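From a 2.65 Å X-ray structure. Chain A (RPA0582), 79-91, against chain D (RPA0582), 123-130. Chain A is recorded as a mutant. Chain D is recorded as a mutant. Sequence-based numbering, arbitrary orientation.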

# COMPACT_ATOMS: atom_id res chain seq x y z
N LEU A 79 -3.25 4.72 10.36
CA LEU A 79 -2.95 5.95 11.09
C LEU A 79 -3.61 7.13 10.38
O LEU A 79 -4.19 7.99 11.04
N ILE A 80 -3.50 7.18 9.05
CA ILE A 80 -4.27 8.15 8.25
C ILE A 80 -5.14 7.38 7.26
O ILE A 80 -4.65 6.61 6.45
N GLY A 81 -6.43 7.62 7.34
CA GLY A 81 -7.40 6.92 6.52
C GLY A 81 -8.62 6.64 7.35
O GLY A 81 -8.68 7.01 8.52
N PRO A 82 -9.60 5.96 6.77
CA PRO A 82 -10.81 5.57 7.51
C PRO A 82 -10.61 4.33 8.33
O PRO A 82 -9.98 3.41 7.83
N GLN A 83 -11.17 4.26 9.53
CA GLN A 83 -10.95 3.08 10.38
C GLN A 83 -11.61 1.79 9.90
O GLN A 83 -11.22 0.70 10.31
N ASP A 84 -12.59 1.89 9.01
CA ASP A 84 -13.16 0.67 8.41
C ASP A 84 -12.18 0.01 7.41
O ASP A 84 -12.45 -1.08 6.87
N GLU A 85 -11.07 0.66 7.12
CA GLU A 85 -10.12 0.08 6.19
C GLU A 85 -9.08 -0.63 7.03
O GLU A 85 -8.43 -0.01 7.88
N HIS A 86 -8.98 -1.93 6.85
CA HIS A 86 -7.95 -2.72 7.47
C HIS A 86 -7.62 -3.87 6.55
O HIS A 86 -8.43 -4.30 5.80
N TRP A 87 -6.39 -4.35 6.60
CA TRP A 87 -5.92 -5.36 5.69
C TRP A 87 -5.29 -6.47 6.49
O TRP A 87 -4.66 -6.22 7.50
N ASP A 88 -5.48 -7.70 6.05
CA ASP A 88 -5.00 -8.89 6.74
C ASP A 88 -3.66 -9.28 6.18
O ASP A 88 -2.83 -9.81 6.90
N HIS A 89 -3.45 -9.03 4.88
CA HIS A 89 -2.19 -9.32 4.24
C HIS A 89 -1.74 -8.13 3.46
O HIS A 89 -2.53 -7.57 2.69
N VAL A 90 -0.48 -7.75 3.63
CA VAL A 90 0.07 -6.61 2.92
C VAL A 90 1.45 -6.96 2.50
O VAL A 90 2.28 -7.26 3.32
N PHE A 91 1.71 -6.93 1.20
CA PHE A 91 3.02 -7.34 0.71
C PHE A 91 3.24 -6.82 -0.69
O PHE A 91 2.26 -6.43 -1.40
N ASP D 123 -5.97 13.32 -0.84
CA ASP D 123 -6.38 12.12 -0.10
C ASP D 123 -5.13 11.30 0.09
O ASP D 123 -4.18 11.46 -0.67
N SER D 124 -5.12 10.45 1.11
CA SER D 124 -3.92 9.66 1.42
C SER D 124 -4.24 8.50 2.34
O SER D 124 -5.27 8.50 2.97
N ARG D 125 -3.33 7.53 2.42
CA ARG D 125 -3.36 6.51 3.47
C ARG D 125 -2.02 6.43 4.10
O ARG D 125 -1.03 6.58 3.40
N LEU D 126 -1.98 6.24 5.42
CA LEU D 126 -0.72 5.99 6.12
C LEU D 126 -0.94 4.76 6.95
O LEU D 126 -1.66 4.79 7.93
N ILE D 127 -0.34 3.66 6.52
CA ILE D 127 -0.59 2.36 7.11
C ILE D 127 0.61 1.94 7.92
O ILE D 127 1.73 1.92 7.40
N ARG D 128 0.37 1.60 9.18
CA ARG D 128 1.45 1.20 10.04
C ARG D 128 1.58 -0.31 9.98
O ARG D 128 0.59 -1.00 10.22
N LEU D 129 2.81 -0.80 9.69
CA LEU D 129 3.07 -2.23 9.65
C LEU D 129 4.29 -2.64 10.45
O LEU D 129 5.23 -1.88 10.58
N LYS D 130 4.26 -3.86 10.99
CA LYS D 130 5.45 -4.49 11.52
C LYS D 130 6.10 -5.27 10.38
O LYS D 130 5.47 -6.14 9.81

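Two copies of RPA0582 meet here, and the contact buries 538 Å² summed over both sides. The backbone sets the frame. Ile80(A) and Leu126(D) form an antiparallel, hydrogen-bonded bridge pair with their CA atoms 4.7 Å apart. Leu126(D) N donates to Ile80(A) O at 2.9 Å. In return, Leu126(D) O accepts from Ile80(A) N at 3.2 Å and also from Leu79(A) N at 2.9 Å, the latter at a more bent angle of 133°. A CA-H...O contact, Arg125(D) CA to Ile80(A) O at 3.2 Å, adds to the same carbonyl.

The bridge places the side chains of Ile80(A) and Leu126(D) on the same face of the sheet. They therefore pack side by side, with Ile80(A) CB 3.7 Å from Leu126(D) CB. Ile80(A) is m at chi1 and t at chi2; Leu126(D) is t, then p. These two residues lose the most surface to the opposing stretch. Leu79(A) points toward chain D and has the same t, p rotamer as Leu126(D). Its CD2 lies 3.9 Å from Leu126(D) CD2, so the leucine of chain D has apolar neighbours from two consecutive residues. Ile80(A) also reaches Ser124(D): its CG2 is 3.5 Å from Ser124(D) OG. That serine is p, and its hydroxyl is hydrogen-bonded elsewhere in the structure.

Two further apolar contacts lie along the chain D strand. Trp87(A) points toward chain D with chi1 m. Its CD1 approaches Ile127(D) CD1 at 4.2 Å, obliquely to the ring. Ile127(D) starts away from chain A, but its m, t rotamer brings the end of the side chain nearer. Val90(A), t at chi1, and Leu129(D), m at chi1, point toward each other's stretch. Val90(A) CB is 3.6 Å from Leu129(D) CD2, although the CA atoms are 8.6 Å apart. Side chains, not backbone pairing, make this contact.

The charged contacts centre on Arg125(D). Its side chain is m, m, t, and its end comes nearer to chain A than its CA-to-CB direction suggests. Arg125(D) NE donates to Glu85(A) OE1 at 2.9 Å, a hydrogen bond within a salt bridge. Glu85(A) points toward chain D, with chi1 between wells at -131°; the carboxylate oxygen meets the guanidinium at its edge. Over one face of that group sits Pro82(A), with CD 3.7 Å from Arg125(D) NE. Within chain D, Arg125(D) NH1 donates to Ser124(D) O at 2.7 Å and to Asp123(D) OD1 at 3.0 Å, the second as part of a salt bridge. The guanidinium thus links acidic groups from both chains.

Gly81(A) leaves room for this arginine. Its CA is 3.9 Å from Arg125(D) CD, and a CB there would clash with that atom. The backbone angles of Gly81(A) independently call for glycine.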

# COMPACT_ATOMS: atom_id res chain seq x y z
CB LEU A 79 -1.44 6.16 11.24
CG LEU A 79 -1.04 7.42 12.02
CD1 LEU A 79 -1.76 7.40 13.33
CD2 LEU A 79 0.45 7.53 12.25
CB ILE A 80 -3.41 9.15 7.45
CG1 ILE A 80 -2.55 10.03 8.38
CG2 ILE A 80 -4.31 10.02 6.60
CD1 ILE A 80 -1.59 10.96 7.65
CB PRO A 82 -11.80 5.25 6.40
CG PRO A 82 -10.96 4.83 5.22
CD PRO A 82 -9.63 5.52 5.36
CB GLN A 83 -11.35 3.33 11.84
CG GLN A 83 -10.36 4.23 12.59
CD GLN A 83 -8.88 3.72 12.60
OE1 GLN A 83 -8.48 2.93 13.48
NE2 GLN A 83 -8.06 4.25 11.68
CB ASP A 84 -14.51 0.97 7.76
CG ASP A 84 -14.47 2.18 6.83
OD1 ASP A 84 -14.88 3.27 7.29
OD2 ASP A 84 -14.04 2.06 5.65
CB GLU A 85 -9.48 1.17 5.33
CG GLU A 85 -9.48 0.87 3.88
CD GLU A 85 -9.08 2.06 3.06
OE1 GLU A 85 -7.87 2.37 3.04
OE2 GLU A 85 -9.97 2.71 2.45
CB HIS A 86 -8.35 -3.21 8.86
CG HIS A 86 -9.38 -4.28 8.84
ND1 HIS A 86 -9.05 -5.63 8.85
CD2 HIS A 86 -10.73 -4.22 8.79
CE1 HIS A 86 -10.17 -6.34 8.81
NE2 HIS A 86 -11.20 -5.51 8.77
CB TRP A 87 -4.92 -4.75 4.73
CG TRP A 87 -5.46 -3.58 4.02
CD1 TRP A 87 -5.09 -2.30 4.17
CD2 TRP A 87 -6.48 -3.59 3.03
NE1 TRP A 87 -5.80 -1.48 3.32
CE2 TRP A 87 -6.67 -2.25 2.61
CE3 TRP A 87 -7.22 -4.59 2.43
CZ2 TRP A 87 -7.60 -1.90 1.67
CZ3 TRP A 87 -8.14 -4.24 1.47
CH2 TRP A 87 -8.34 -2.90 1.11
CB ASP A 88 -5.99 -10.04 6.54
CG ASP A 88 -7.32 -9.77 7.17
OD1 ASP A 88 -7.33 -9.50 8.38
OD2 ASP A 88 -8.36 -9.81 6.49
CB HIS A 89 -2.33 -10.49 3.28
CG HIS A 89 -2.54 -11.79 3.96
ND1 HIS A 89 -1.83 -12.16 5.08
CD2 HIS A 89 -3.39 -12.82 3.69
CE1 HIS A 89 -2.22 -13.37 5.47
NE2 HIS A 89 -3.17 -13.78 4.66
CB VAL A 90 0.14 -5.37 3.78
CG1 VAL A 90 0.70 -4.20 2.96
CG2 VAL A 90 -1.20 -5.03 4.27
CB PHE A 91 3.17 -8.87 0.71
CG PHE A 91 2.21 -9.57 -0.17
CD1 PHE A 91 0.96 -9.89 0.27
CD2 PHE A 91 2.55 -9.88 -1.48
CE1 PHE A 91 0.03 -10.54 -0.58
CE2 PHE A 91 1.64 -10.51 -2.36
CZ PHE A 91 0.38 -10.84 -1.91
CB ASP D 123 -7.38 11.33 -0.93
CG ASP D 123 -8.05 10.19 -0.18
OD1 ASP D 123 -8.16 10.21 1.08
OD2 ASP D 123 -8.51 9.26 -0.89
CB SER D 124 -2.86 10.51 2.14
OG SER D 124 -3.33 10.98 3.39
CB ARG D 125 -3.71 5.14 2.91
CG ARG D 125 -5.01 5.09 2.19
CD ARG D 125 -6.16 5.28 3.17
NE ARG D 125 -7.41 5.20 2.45
CZ ARG D 125 -8.02 6.22 1.86
NH1 ARG D 125 -7.53 7.45 1.91
NH2 ARG D 125 -9.16 6.02 1.24
CB LEU D 126 -0.32 7.18 6.99
CG LEU D 126 1.04 7.14 7.70
CD1 LEU D 126 2.13 7.00 6.71
CD2 LEU D 126 1.24 8.43 8.52
CB ILE D 127 -0.86 1.32 6.02
CG1 ILE D 127 -1.98 1.84 5.07
CG2 ILE D 127 -1.21 -0.02 6.64
CD1 ILE D 127 -2.33 0.90 3.93
CB ARG D 128 1.19 1.60 11.47
CG ARG D 128 2.33 1.19 12.41
CD ARG D 128 1.92 1.38 13.86
NE ARG D 128 2.60 0.48 14.74
CZ ARG D 128 2.77 0.67 16.04
NH1 ARG D 128 2.31 1.75 16.63
NH2 ARG D 128 3.43 -0.24 16.74
CB LEU D 129 3.27 -2.69 8.22
CG LEU D 129 2.12 -2.30 7.27
CD1 LEU D 129 2.62 -1.24 6.30
CD2 LEU D 129 1.52 -3.49 6.52
CB LYS D 130 5.10 -5.47 12.61
CG LYS D 130 6.34 -6.15 13.18
CD LYS D 130 6.10 -7.51 13.76
CE LYS D 130 5.77 -7.48 15.21
NZ LYS D 130 7.06 -7.68 15.97